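PDB 4V1S: alpha-1,6-mannanase from Bacteroides thetaiotaomicron, which probably hydrolyses alpha-1,6-mannosidic linkages within mannan chains as a GH76 glycoside hydrolase. Local coordinates for residues A[140-145]-A[185-190]; A[195-200]-A[250-255]; A[200-205]-A[245-250]; A[204-209]-A[268-273]; A[261-266]-A[313-318]. One frame throughout, in Å; residues are numbered along the deposited sequence.

Interaction 1: residues A[140-145]-A[185-190]; sequences RFYDEN and GGIYFQ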
# COMPACT_ATOMS: atom_id res chain seq x y z
N ARG A 140 12.05 13.50 -2.61
CA ARG A 140 11.00 13.01 -1.69
C ARG A 140 9.60 13.18 -2.26
O ARG A 140 9.35 14.13 -3.02
CB ARG A 140 11.11 13.66 -0.33
CG ARG A 140 12.49 13.51 0.30
CD ARG A 140 12.53 13.88 1.76
NE ARG A 140 12.34 15.33 1.94
CZ ARG A 140 12.50 15.96 3.10
NH1 ARG A 140 12.86 15.29 4.18
NH2 ARG A 140 12.34 17.27 3.19
N PHE A 141 8.75 12.20 -1.92
CA PHE A 141 7.40 12.04 -2.44
C PHE A 141 6.41 11.93 -1.31
O PHE A 141 6.62 11.18 -0.37
CB PHE A 141 7.34 10.78 -3.33
CG PHE A 141 8.22 10.91 -4.55
CD1 PHE A 141 9.61 10.72 -4.45
CD2 PHE A 141 7.69 11.28 -5.76
CE1 PHE A 141 10.42 10.84 -5.55
CE2 PHE A 141 8.51 11.43 -6.87
CZ PHE A 141 9.88 11.23 -6.75
N TYR A 142 5.33 12.70 -1.41
CA TYR A 142 4.38 12.74 -0.32
C TYR A 142 3.62 11.41 -0.24
O TYR A 142 3.29 10.98 0.86
CB TYR A 142 3.45 13.96 -0.43
CG TYR A 142 4.20 15.27 -0.39
CD1 TYR A 142 4.73 15.74 0.80
CD2 TYR A 142 4.43 16.02 -1.54
CE1 TYR A 142 5.45 16.94 0.85
CE2 TYR A 142 5.15 17.22 -1.48
CZ TYR A 142 5.65 17.67 -0.27
OH TYR A 142 6.36 18.86 -0.19
N ASP A 143 3.40 10.76 -1.38
CA ASP A 143 2.75 9.46 -1.37
C ASP A 143 3.62 8.37 -0.73
O ASP A 143 3.14 7.63 0.12
CB ASP A 143 2.20 9.03 -2.74
CG ASP A 143 3.28 8.89 -3.80
OD1 ASP A 143 4.37 9.47 -3.65
OD2 ASP A 143 3.02 8.21 -4.83
N GLU A 144 4.90 8.31 -1.10
CA GLU A 144 5.79 7.29 -0.55
C GLU A 144 5.79 7.37 0.98
O GLU A 144 5.82 6.34 1.67
CB GLU A 144 7.23 7.44 -1.07
CG GLU A 144 7.38 7.07 -2.52
CD GLU A 144 8.78 7.28 -3.07
OE1 GLU A 144 9.62 7.91 -2.39
OE2 GLU A 144 9.01 6.86 -4.25
N ASN A 145 5.78 8.59 1.50
CA ASN A 145 5.75 8.78 2.95
C ASN A 145 4.47 8.25 3.59
O ASN A 145 4.53 7.71 4.70
CB ASN A 145 6.07 10.24 3.35
CG ASN A 145 7.57 10.46 3.39
OD1 ASN A 145 8.19 10.34 4.44
ND2 ASN A 145 8.17 10.67 2.23
N GLY A 185 -6.95 22.77 -1.76
CA GLY A 185 -6.66 21.66 -0.88
C GLY A 185 -5.88 20.59 -1.61
O GLY A 185 -5.37 20.81 -2.70
N GLY A 186 -5.77 19.42 -1.00
CA GLY A 186 -5.06 18.32 -1.63
C GLY A 186 -3.56 18.42 -1.45
O GLY A 186 -3.03 19.41 -0.91
N ILE A 187 -2.89 17.37 -1.89
CA ILE A 187 -1.47 17.15 -1.60
C ILE A 187 -0.72 16.91 -2.92
O ILE A 187 -1.14 16.11 -3.74
CB ILE A 187 -1.30 15.96 -0.63
CG1 ILE A 187 -1.97 16.30 0.70
CG2 ILE A 187 0.19 15.57 -0.42
CD1 ILE A 187 -2.04 15.15 1.69
N TYR A 188 0.40 17.61 -3.08
CA TYR A 188 1.25 17.47 -4.23
C TYR A 188 1.77 16.06 -4.36
O TYR A 188 1.98 15.37 -3.36
CB TYR A 188 2.45 18.43 -4.17
CG TYR A 188 2.09 19.88 -4.07
CD1 TYR A 188 1.77 20.62 -5.21
CD2 TYR A 188 2.07 20.50 -2.84
CE1 TYR A 188 1.44 21.96 -5.09
CE2 TYR A 188 1.74 21.84 -2.73
CZ TYR A 188 1.43 22.55 -3.86
OH TYR A 188 1.10 23.86 -3.73
N PHE A 189 2.07 15.63 -5.59
CA PHE A 189 2.74 14.37 -5.74
C PHE A 189 4.09 14.33 -5.05
O PHE A 189 4.38 13.38 -4.36
CB PHE A 189 2.94 14.09 -7.23
CG PHE A 189 3.51 12.74 -7.55
CD1 PHE A 189 2.93 11.58 -7.04
CD2 PHE A 189 4.68 12.62 -8.31
CE1 PHE A 189 3.47 10.34 -7.31
CE2 PHE A 189 5.22 11.37 -8.60
CZ PHE A 189 4.62 10.23 -8.09
N GLN A 190 4.90 15.37 -5.29
CA GLN A 190 6.28 15.35 -4.86
C GLN A 190 6.83 16.72 -4.44
O GLN A 190 6.23 17.78 -4.70
CB GLN A 190 7.14 14.75 -5.91
CG GLN A 190 7.36 15.66 -7.10
CD GLN A 190 8.18 14.96 -8.17
OE1 GLN A 190 9.31 14.50 -7.95
NE2 GLN A 190 7.60 14.88 -9.34
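The ring of Phe-141 turns its edge to the face of Phe-189, an offset edge-to-face pair with planes 71° apart. CG of Phe-189 is anti to the backbone N (chi1 -174°), which starts its ring toward this contact; CE2 of Phe-141 comes to 3.7 Å from CE2 of Phe-189. The Tyr-142 ring lies against backbone instead, its CD2 3.1 Å from Tyr-188 O, and stacks with Phe-174 of helix 162-177. CG2 of Ile-187 meets CB of Tyr-142 at 3.6 Å, the branched isoleucine placing a methyl there. OD2 of Asp-143, hydrogen-bonded to a bound glycerol, is 3.3 Å from CE1 of Phe-189. An alanine in place of Phe-189 would probably leave the edge of Phe-141 without its aromatic face and open a gap beside the Asp-143 carboxylate.

One backbone bond joins the segments, Tyr-142 N to Phe-189 O (3.2 Å, 150° at the hydrogen). Phe-141, at the N-cap, offers its carbonyl O to Asn-145 N and, at 3.1 Å, to Asn-145 ND2, from opposite faces of its plane. The contact is a helix start clasped by an irregular loop, as at the loop-lined end of an (alpha/alpha)6 barrel.

Interaction 2: residues A[195-200]-A[250-255]; sequences SLPVQK and AKMVAD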
# COMPACT_ATOMS: atom_id res chain seq x y z
N SER A 195 10.50 16.84 -14.06
CA SER A 195 9.92 16.54 -15.37
C SER A 195 8.38 16.52 -15.35
O SER A 195 7.75 16.80 -16.35
CB SER A 195 10.47 15.22 -15.92
OG SER A 195 10.24 14.16 -15.00
N LEU A 196 7.78 16.19 -14.21
CA LEU A 196 6.32 16.12 -14.13
C LEU A 196 5.73 17.49 -13.91
O LEU A 196 6.26 18.27 -13.10
CB LEU A 196 5.87 15.25 -12.97
CG LEU A 196 6.06 13.75 -13.13
CD1 LEU A 196 5.59 13.09 -11.85
CD2 LEU A 196 5.31 13.19 -14.34
N PRO A 197 4.60 17.76 -14.57
CA PRO A 197 3.94 19.02 -14.24
C PRO A 197 3.45 19.04 -12.79
O PRO A 197 3.07 17.99 -12.24
CB PRO A 197 2.76 19.09 -15.24
CG PRO A 197 2.58 17.71 -15.76
CD PRO A 197 3.84 16.94 -15.54
N VAL A 198 3.45 20.21 -12.18
CA VAL A 198 3.02 20.36 -10.80
C VAL A 198 1.55 19.90 -10.71
O VAL A 198 0.68 20.34 -11.46
CB VAL A 198 3.18 21.80 -10.28
CG1 VAL A 198 2.69 21.93 -8.84
CG2 VAL A 198 4.63 22.24 -10.36
N GLN A 199 1.27 19.02 -9.76
CA GLN A 199 -0.03 18.37 -9.67
C GLN A 199 -0.28 17.85 -8.27
O GLN A 199 0.67 17.63 -7.50
CB GLN A 199 -0.12 17.23 -10.70
CG GLN A 199 0.96 16.17 -10.52
CD GLN A 199 1.00 15.20 -11.67
OE1 GLN A 199 1.59 15.49 -12.74
NE2 GLN A 199 0.37 14.07 -11.48
N LYS A 200 -1.56 17.68 -7.97
CA LYS A 200 -2.03 17.08 -6.73
C LYS A 200 -2.79 15.80 -7.07
O LYS A 200 -3.53 15.74 -8.04
CB LYS A 200 -2.89 18.06 -5.91
CG LYS A 200 -2.08 19.26 -5.45
CD LYS A 200 -2.83 20.11 -4.46
CE LYS A 200 -1.91 21.11 -3.77
NZ LYS A 200 -2.59 21.76 -2.60
N ALA A 250 -5.32 12.64 -10.84
CA ALA A 250 -4.62 13.85 -10.41
C ALA A 250 -5.27 15.08 -11.01
O ALA A 250 -6.00 14.98 -11.99
CB ALA A 250 -3.16 13.78 -10.82
N LYS A 251 -4.99 16.22 -10.39
CA LYS A 251 -5.44 17.51 -10.89
C LYS A 251 -4.20 18.40 -11.06
O LYS A 251 -3.38 18.51 -10.16
CB LYS A 251 -6.45 18.14 -9.93
CG LYS A 251 -7.13 19.38 -10.46
CD LYS A 251 -8.29 19.72 -9.56
CE LYS A 251 -8.98 21.01 -9.93
NZ LYS A 251 -10.10 20.72 -10.85
N MET A 252 -4.08 18.99 -12.25
CA MET A 252 -2.93 19.82 -12.62
C MET A 252 -3.06 21.20 -12.02
O MET A 252 -4.11 21.83 -12.06
CB MET A 252 -2.81 19.96 -14.14
CG MET A 252 -2.70 18.64 -14.89
SD MET A 252 -1.28 17.64 -14.39
CE MET A 252 -2.10 16.23 -13.66
N VAL A 253 -1.98 21.69 -11.43
CA VAL A 253 -2.01 22.99 -10.78
C VAL A 253 -2.13 24.15 -11.77
O VAL A 253 -2.81 25.14 -11.49
CB VAL A 253 -0.78 23.14 -9.86
CG1 VAL A 253 -0.56 24.59 -9.46
CG2 VAL A 253 -0.95 22.26 -8.63
N ALA A 254 -1.51 24.02 -12.93
CA ALA A 254 -1.46 25.11 -13.90
C ALA A 254 -2.84 25.54 -14.36
O ALA A 254 -3.16 26.73 -14.43
CB ALA A 254 -0.62 24.70 -15.10
N ASP A 255 -3.68 24.57 -14.69
CA ASP A 255 -4.99 24.87 -15.26
C ASP A 255 -6.17 24.12 -14.66
O ASP A 255 -7.29 24.24 -15.15
CB ASP A 255 -4.96 24.62 -16.77
CG ASP A 255 -4.69 23.17 -17.13
OD1 ASP A 255 -4.47 22.33 -16.24
OD2 ASP A 255 -4.69 22.88 -18.35
O HOH W 1 0.54 21.90 -13.68
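Val-198 O is gripped by two donors: Val-253 N at 3.0 Å, with an almost straight bond (172°), and a water 2.7 Å from Val-198 O. The same water accepts from Ala-254 N, so it bridges Val-198 to Ala-254, one residue beyond the direct bond to Val-253. Lys-200 and Lys-251 then form an antiparallel hydrogen-bonded pair, Lys-251 N to Lys-200 O measuring 2.8 Å and Lys-200 N to Lys-251 O 3.0 Å. Gln-199 and Met-252 are the neighbouring non-hydrogen-bonded pair, their side chains side by side. The flexible methionine turns at chi3 (114°) to rest its CE 3.7 Å from Gln-199 CB, covering the aliphatic part of a residue whose NE2 is held by Asn-201 OD1. Beyond them CG1 of Val-198 packs on CG2 of Val-253 at 3.7 Å. On the lysine face, Lys-200 NZ leads away to a salt bridge with Asp-180 and to the carbonyls of Gly-185 and Gly-186. This is a short antiparallel ladder, part of a small sheet beside a helical barrel.

Interaction 3: residues A[200-205]-A[245-250]; sequences KNTICS and NLLWDA. With GOL (glycerol), chain C.
Asn-201 and Ala-250 form an antiparallel non-hydrogen-bonded pair where strand 199-201 passes into helix 202-219, beside the classic beta bulge in which Asp-249 and Ala-250 both face Asn-259. Thr-202, in the first turn of the helix, is bonded twice across the contact: its backbone N reaches Asp-249 O at 3.0 Å, and its OG1 gives a proton to Trp-248 O at 2.6 Å. OG1 stands beside the backbone N (chi1 -58°), while CG2 packs 3.9 Å from Leu-247 CG, so threonine serves both a polar and an apolar neighbour. A valine in its place would probably leave the Trp-248 carbonyl without this hydroxyl donor. Asp-249 holds a glycerol, probably from the crystallisation liquor, whose O3 donates to Asp-249 OD1 at 2.6 Å; glycerol O2 lies 2.8 Å from Asn-201 OD1. A water accepting from Ile-203 N and lying 2.8 Å from Asp-249 O bridges the two segments. Around these bonds, Thr-202 touches Leu-239 of helix 222-239 and Asn-266 of helix 264-281, and Ile-203 packs on Tyr-265.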
# COMPACT_ATOMS: atom_id res chain seq x y z
N LYS A 200 -1.56 17.68 -7.97
CA LYS A 200 -2.03 17.08 -6.73
C LYS A 200 -2.79 15.80 -7.07
O LYS A 200 -3.53 15.74 -8.04
CB LYS A 200 -2.89 18.06 -5.91
CG LYS A 200 -2.08 19.26 -5.45
CD LYS A 200 -2.83 20.11 -4.46
CE LYS A 200 -1.91 21.11 -3.77
NZ LYS A 200 -2.59 21.76 -2.60
N ASN A 201 -2.58 14.78 -6.26
CA ASN A 201 -2.82 13.38 -6.67
C ASN A 201 -3.69 12.62 -5.66
O ASN A 201 -3.54 12.75 -4.45
CB ASN A 201 -1.47 12.65 -6.86
CG ASN A 201 -0.64 13.27 -7.96
OD1 ASN A 201 -0.37 12.65 -9.01
ND2 ASN A 201 -0.25 14.52 -7.76
N THR A 202 -4.62 11.85 -6.20
CA THR A 202 -5.49 11.05 -5.40
C THR A 202 -4.70 10.15 -4.46
O THR A 202 -5.06 10.04 -3.30
CB THR A 202 -6.41 10.20 -6.27
OG1 THR A 202 -7.17 11.07 -7.12
CG2 THR A 202 -7.34 9.36 -5.41
N ILE A 203 -3.62 9.54 -4.94
CA ILE A 203 -2.90 8.60 -4.09
C ILE A 203 -2.34 9.31 -2.86
O ILE A 203 -2.36 8.75 -1.77
CB ILE A 203 -1.81 7.79 -4.83
CG1 ILE A 203 -1.23 6.69 -3.92
CG2 ILE A 203 -0.72 8.68 -5.40
CD1 ILE A 203 -2.26 5.67 -3.45
N CYS A 204 -1.87 10.55 -3.04
CA CYS A 204 -1.41 11.33 -1.91
C CYS A 204 -2.53 11.61 -0.90
O CYS A 204 -2.30 11.44 0.29
CB CYS A 204 -0.77 12.62 -2.38
SG CYS A 204 0.61 12.35 -3.49
N SER A 205 -3.71 12.02 -1.37
CA SER A 205 -4.87 12.12 -0.48
C SER A 205 -5.10 10.82 0.27
O SER A 205 -5.25 10.81 1.49
CB SER A 205 -6.15 12.43 -1.26
OG SER A 205 -6.17 13.77 -1.73
N ASN A 245 -18.34 6.24 -9.17
CA ASN A 245 -17.72 6.24 -7.85
C ASN A 245 -16.28 5.76 -7.85
O ASN A 245 -15.77 5.35 -6.83
CB ASN A 245 -18.56 5.47 -6.84
CG ASN A 245 -19.77 6.27 -6.42
OD1 ASN A 245 -19.64 7.29 -5.75
ND2 ASN A 245 -20.95 5.84 -6.87
N LEU A 246 -15.63 5.88 -9.00
CA LEU A 246 -14.20 5.63 -9.08
C LEU A 246 -13.42 6.94 -9.05
O LEU A 246 -14.00 8.01 -9.19
CB LEU A 246 -13.86 4.81 -10.32
CG LEU A 246 -14.47 3.40 -10.30
CD1 LEU A 246 -14.05 2.62 -11.53
CD2 LEU A 246 -14.14 2.63 -9.02
N LEU A 247 -12.12 6.82 -8.82
CA LEU A 247 -11.27 7.99 -8.60
C LEU A 247 -10.41 8.28 -9.82
O LEU A 247 -9.73 7.39 -10.35
CB LEU A 247 -10.33 7.77 -7.40
CG LEU A 247 -10.86 7.90 -5.97
CD1 LEU A 247 -11.30 9.32 -5.63
CD2 LEU A 247 -11.99 6.91 -5.68
N TRP A 248 -10.42 9.54 -10.23
CA TRP A 248 -9.46 10.04 -11.21
C TRP A 248 -8.07 10.09 -10.55
O TRP A 248 -7.93 9.89 -9.36
CB TRP A 248 -9.89 11.41 -11.75
CG TRP A 248 -11.19 11.35 -12.51
CD1 TRP A 248 -11.52 10.43 -13.46
CD2 TRP A 248 -12.31 12.24 -12.41
NE1 TRP A 248 -12.78 10.69 -13.95
CE2 TRP A 248 -13.29 11.78 -13.31
CE3 TRP A 248 -12.60 13.36 -11.63
CZ2 TRP A 248 -14.53 12.43 -13.48
CZ3 TRP A 248 -13.82 13.99 -11.78
CH2 TRP A 248 -14.78 13.52 -12.69
N ASP A 249 -7.05 10.33 -11.35
CA ASP A 249 -5.66 10.22 -10.88
C ASP A 249 -5.10 11.48 -10.23
O ASP A 249 -4.47 11.40 -9.18
CB ASP A 249 -4.72 9.81 -12.02
CG ASP A 249 -3.38 9.33 -11.50
OD1 ASP A 249 -3.39 8.37 -10.74
OD2 ASP A 249 -2.33 9.92 -11.84
N ALA A 250 -5.32 12.64 -10.84
CA ALA A 250 -4.62 13.85 -10.41
C ALA A 250 -5.27 15.08 -11.01
O ALA A 250 -6.00 14.98 -11.99
CB ALA A 250 -3.16 13.78 -10.82
C1 GOL C . 1.55 9.55 -10.13
O1 GOL C . 2.48 8.53 -10.51
C2 GOL C . 0.30 8.92 -9.51
O2 GOL C . -0.73 9.90 -9.46
C3 GOL C . -0.13 7.71 -10.34
O3 GOL C . -1.30 7.08 -9.79
O HOH W 2 -2.96 9.44 -7.83

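Interaction 4: residues A[204-209]-A[268-273]; sequences CSAVTM and GFMIRS
Apolar packing dominates, beginning with Ala-206, whose CB touches both Phe-269 CB and Met-270 SD, each at 3.5 Å. A residue this small lets the axes of helices 204-209 and 268-273 come to 8.3 Å, running in the same direction at 32°. On one flank the two methionines meet: CE of Met-209 is 3.6 Å from CE of Met-270 and also rests on Ser-273 CB. Met-270 bends at both chi2 (-62°) and chi3, and its long, pliable chain can follow the surface of the neighbouring helix.

The aromatic contact is a CH-pi interaction on the other flank. CG1 of Val-207 stands over the centre of the Phe-269 ring, 3.9 Å from the centroid and only 4° off the ring normal, so that a single methyl meets all six ring carbons about equally.

Among the polar groups, Ser-273 OG is satisfied within its own helix. It donates to Phe-269 O at 2.9 Å, reaching that carbonyl from the face opposite to Ser-273 N; the small hydroxyl thus fits a buried interface, with Met-209 CB 3.5 Å from Ser-273 OG.

Helix 142-159 adds Trp-147 and Ile-150 beside Val-207 and Phe-269. Helix 222-239 brings Asn-232 to both methionines and Thr-235 to a hydrogen bond with Ser-205 OG, and Arg-272 forms a salt bridge with Asp-325 of helix 313-330.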
# COMPACT_ATOMS: atom_id res chain seq x y z
N CYS A 204 -1.87 10.55 -3.04
CA CYS A 204 -1.41 11.33 -1.91
C CYS A 204 -2.53 11.61 -0.90
O CYS A 204 -2.30 11.44 0.29
CB CYS A 204 -0.77 12.62 -2.38
SG CYS A 204 0.61 12.35 -3.49
N SER A 205 -3.71 12.02 -1.37
CA SER A 205 -4.87 12.12 -0.48
C SER A 205 -5.10 10.82 0.27
O SER A 205 -5.25 10.81 1.49
CB SER A 205 -6.15 12.43 -1.26
OG SER A 205 -6.17 13.77 -1.73
N ALA A 206 -5.16 9.74 -0.49
CA ALA A 206 -5.65 8.46 0.03
C ALA A 206 -4.72 7.83 1.07
O ALA A 206 -5.18 7.39 2.15
CB ALA A 206 -5.93 7.51 -1.13
N VAL A 207 -3.43 7.77 0.79
CA VAL A 207 -2.53 7.19 1.78
C VAL A 207 -2.38 8.12 3.01
O VAL A 207 -2.15 7.68 4.13
CB VAL A 207 -1.13 6.84 1.23
CG1 VAL A 207 -1.25 5.77 0.17
CG2 VAL A 207 -0.34 8.04 0.73
N THR A 208 -2.49 9.44 2.79
CA THR A 208 -2.43 10.36 3.91
C THR A 208 -3.69 10.21 4.79
O THR A 208 -3.59 10.18 6.02
CB THR A 208 -2.21 11.79 3.42
OG1 THR A 208 -1.00 11.88 2.70
CG2 THR A 208 -2.14 12.78 4.54
N MET A 209 -4.87 10.08 4.17
CA MET A 209 -6.07 9.82 4.91
C MET A 209 -6.00 8.54 5.73
O MET A 209 -6.35 8.54 6.92
CB MET A 209 -7.29 9.75 3.99
CG MET A 209 -7.72 11.11 3.43
SD MET A 209 -8.82 11.02 1.99
CE MET A 209 -10.02 9.82 2.57
N GLY A 268 -8.90 1.78 -4.01
CA GLY A 268 -8.69 0.92 -2.85
C GLY A 268 -8.24 1.67 -1.61
O GLY A 268 -8.77 1.45 -0.54
N PHE A 269 -7.26 2.55 -1.73
CA PHE A 269 -6.82 3.27 -0.56
C PHE A 269 -7.91 4.25 -0.05
O PHE A 269 -7.98 4.48 1.14
CB PHE A 269 -5.52 4.03 -0.78
CG PHE A 269 -4.27 3.16 -0.64
CD1 PHE A 269 -3.83 2.77 0.62
CD2 PHE A 269 -3.49 2.86 -1.74
CE1 PHE A 269 -2.68 2.03 0.77
CE2 PHE A 269 -2.32 2.13 -1.59
CZ PHE A 269 -1.93 1.73 -0.34
N MET A 270 -8.76 4.77 -0.93
CA MET A 270 -9.92 5.55 -0.49
C MET A 270 -10.94 4.69 0.26
O MET A 270 -11.40 5.09 1.32
CB MET A 270 -10.59 6.34 -1.62
CG MET A 270 -9.73 7.46 -2.23
SD MET A 270 -9.24 8.78 -1.10
CE MET A 270 -10.82 9.61 -0.97
N ILE A 271 -11.20 3.49 -0.24
CA ILE A 271 -12.10 2.56 0.43
C ILE A 271 -11.58 2.27 1.86
O ILE A 271 -12.33 2.35 2.83
CB ILE A 271 -12.27 1.26 -0.39
CG1 ILE A 271 -13.05 1.53 -1.67
CG2 ILE A 271 -12.97 0.19 0.44
CD1 ILE A 271 -12.78 0.46 -2.73
N ARG A 272 -10.30 1.91 1.98
CA ARG A 272 -9.76 1.58 3.29
C ARG A 272 -9.91 2.79 4.24
O ARG A 272 -10.25 2.64 5.43
CB ARG A 272 -8.31 1.15 3.19
CG ARG A 272 -8.09 -0.08 2.34
CD ARG A 272 -6.72 -0.69 2.59
NE ARG A 272 -6.77 -1.33 3.90
CZ ARG A 272 -5.74 -1.63 4.67
NH1 ARG A 272 -4.49 -1.38 4.29
NH2 ARG A 272 -5.97 -2.22 5.84
N SER A 273 -9.64 3.98 3.72
CA SER A 273 -9.78 5.21 4.50
C SER A 273 -11.21 5.42 4.95
O SER A 273 -11.46 5.69 6.13
CB SER A 273 -9.28 6.41 3.70
OG SER A 273 -7.89 6.32 3.43

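Interaction 5: residues A[261-266]-A[313-318]; sequences QKWSYN and GYFAFS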
# COMPACT_ATOMS: atom_id res chain seq x y z
N GLN A 261 -7.28 9.09 -15.83
CA GLN A 261 -6.86 7.69 -15.69
C GLN A 261 -7.33 7.12 -14.36
O GLN A 261 -7.06 7.67 -13.30
CB GLN A 261 -5.35 7.53 -15.79
CG GLN A 261 -4.84 6.13 -15.53
CD GLN A 261 -5.22 5.14 -16.63
OE1 GLN A 261 -5.19 5.48 -17.83
NE2 GLN A 261 -5.55 3.90 -16.24
N LYS A 262 -8.05 6.00 -14.44
CA LYS A 262 -8.53 5.30 -13.25
C LYS A 262 -7.63 4.12 -12.94
O LYS A 262 -7.47 3.22 -13.76
CB LYS A 262 -9.96 4.83 -13.47
CG LYS A 262 -10.92 6.01 -13.39
CD LYS A 262 -12.32 5.68 -13.79
CE LYS A 262 -13.16 6.94 -13.70
NZ LYS A 262 -14.47 6.77 -14.38
N TRP A 263 -7.08 4.14 -11.73
CA TRP A 263 -6.25 3.07 -11.23
C TRP A 263 -6.91 2.44 -10.02
O TRP A 263 -7.44 3.15 -9.15
CB TRP A 263 -4.87 3.59 -10.79
CG TRP A 263 -4.04 4.12 -11.91
CD1 TRP A 263 -3.58 5.36 -12.04
CD2 TRP A 263 -3.51 3.37 -13.02
NE1 TRP A 263 -2.84 5.49 -13.19
CE2 TRP A 263 -2.77 4.26 -13.81
CE3 TRP A 263 -3.60 2.03 -13.42
CZ2 TRP A 263 -2.11 3.86 -14.98
CZ3 TRP A 263 -2.96 1.62 -14.57
CH2 TRP A 263 -2.21 2.54 -15.34
N SER A 264 -6.73 1.14 -9.89
CA SER A 264 -7.32 0.40 -8.78
C SER A 264 -6.93 0.90 -7.39
O SER A 264 -7.80 0.98 -6.53
CB SER A 264 -7.03 -1.11 -8.91
OG SER A 264 -5.63 -1.36 -8.95
N TYR A 265 -5.66 1.23 -7.17
CA TYR A 265 -5.21 1.61 -5.86
C TYR A 265 -5.72 2.97 -5.39
O TYR A 265 -5.80 3.22 -4.20
CB TYR A 265 -3.69 1.53 -5.74
CG TYR A 265 -2.86 2.67 -6.31
CD1 TYR A 265 -3.20 3.34 -7.51
CD2 TYR A 265 -1.69 3.06 -5.66
CE1 TYR A 265 -2.42 4.36 -8.02
CE2 TYR A 265 -0.91 4.08 -6.15
CZ TYR A 265 -1.27 4.73 -7.33
OH TYR A 265 -0.48 5.75 -7.80
N ASN A 266 -6.11 3.82 -6.31
CA ASN A 266 -6.73 5.10 -5.92
C ASN A 266 -8.14 4.87 -5.35
O ASN A 266 -8.51 5.47 -4.36
CB ASN A 266 -6.73 6.08 -7.08
CG ASN A 266 -5.40 6.76 -7.22
OD1 ASN A 266 -4.69 6.97 -6.22
ND2 ASN A 266 -5.03 7.08 -8.44
N GLY A 313 -0.08 -5.36 -10.21
CA GLY A 313 -0.23 -5.93 -8.87
C GLY A 313 0.02 -4.97 -7.74
O GLY A 313 -0.69 -4.98 -6.75
N TYR A 314 1.04 -4.12 -7.91
CA TYR A 314 1.39 -3.13 -6.93
C TYR A 314 0.32 -2.04 -6.77
O TYR A 314 0.44 -1.21 -5.86
CB TYR A 314 2.77 -2.51 -7.19
CG TYR A 314 2.97 -1.99 -8.58
CD1 TYR A 314 2.31 -0.85 -9.03
CD2 TYR A 314 3.75 -2.66 -9.48
CE1 TYR A 314 2.46 -0.39 -10.32
CE2 TYR A 314 3.94 -2.19 -10.77
CZ TYR A 314 3.29 -1.04 -11.18
OH TYR A 314 3.42 -0.57 -12.46
N PHE A 315 -0.73 -2.08 -7.61
CA PHE A 315 -1.96 -1.30 -7.44
C PHE A 315 -3.12 -2.17 -6.96
O PHE A 315 -3.82 -1.84 -6.00
CB PHE A 315 -2.40 -0.61 -8.74
CG PHE A 315 -1.52 0.52 -9.19
CD1 PHE A 315 -0.58 1.12 -8.35
CD2 PHE A 315 -1.69 1.03 -10.49
CE1 PHE A 315 0.16 2.20 -8.82
CE2 PHE A 315 -0.94 2.10 -10.96
CZ PHE A 315 0.02 2.66 -10.14
N ALA A 316 -3.31 -3.30 -7.64
CA ALA A 316 -4.55 -4.10 -7.47
C ALA A 316 -4.66 -4.79 -6.12
O ALA A 316 -5.75 -5.08 -5.69
CB ALA A 316 -4.69 -5.13 -8.58
N PHE A 317 -3.52 -5.00 -5.45
CA PHE A 317 -3.49 -5.59 -4.10
C PHE A 317 -4.38 -4.79 -3.17
O PHE A 317 -4.92 -5.35 -2.16
CB PHE A 317 -2.05 -5.65 -3.55
CG PHE A 317 -1.61 -4.35 -2.98
CD1 PHE A 317 -1.24 -3.31 -3.77
CD2 PHE A 317 -1.88 -4.11 -1.64
CE1 PHE A 317 -0.99 -2.06 -3.22
CE2 PHE A 317 -1.62 -2.87 -1.07
CZ PHE A 317 -1.20 -1.85 -1.88
N SER A 318 -4.55 -3.49 -3.46
CA SER A 318 -5.38 -2.63 -2.57
C SER A 318 -6.85 -3.02 -2.57
O SER A 318 -7.56 -2.80 -1.58
CB SER A 318 -5.23 -1.14 -2.91
OG SER A 318 -5.71 -0.84 -4.19
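Phe-315 joins Trp-263 and Tyr-265 in an aromatic cluster where helix 264-281 begins against helix 313-330, two helices of a fold consistent with an (alpha/alpha)6 barrel. Its CB lies 3.3 Å from Ser-264 OG, a hydroxyl small enough to sit close and hydrogen-bonded to Asp-311. CG is anti to the carbonyl carbon (chi1 -70°), and from it the ring lies face to face with Tyr-265, planes 15° apart and centroids 3.8 Å apart. Along one side, CD1 of Phe-315 meets Tyr-265 CG at 3.4 Å, and CE1 stands over the centre of the tyrosine ring, 3.3 Å from Tyr-265 CZ. On the other, CD2 of Phe-315 is 3.6 Å from Trp-263 CE3, and CE2 lies over an indole face, 3.5 Å from Trp-263 CD2, with the planes oblique. CZ, the tip, comes to 3.7 Å from Tyr-265 CE1. A flat phenyl can thus stack on Tyr-265 while its CE2 side reaches over the indole. Tyrosine adds a polar end, Tyr-265 OH being hydrogen-bonded to O3 of the glycerol that also binds Asp-249.

Overall arrangement
Interaction 1 closes along the chain before any other opens; interaction 3 is nested inside the loop closed by interaction 2, sharing Lys-200, Ala-250 and strands 199-201 and 246-252. Interactions 2 and 3 carry the small sheet to helix 202-219, and interactions 4 and 5 continue from helix to helix, helix 264-281 serving both, with centres about 11 Å apart. Interaction 2 lies farthest out, about 23 Å from the chain's centre, against about 9 Å for interactions 4 and 5. One glycerol, at Asp-249, Asn-201 and Tyr-265, links interactions 3 and 5; a second sits on Asp-143 of interaction 1. Both probably come from the crystallisation liquor, but possibly mark a sugar-binding pocket.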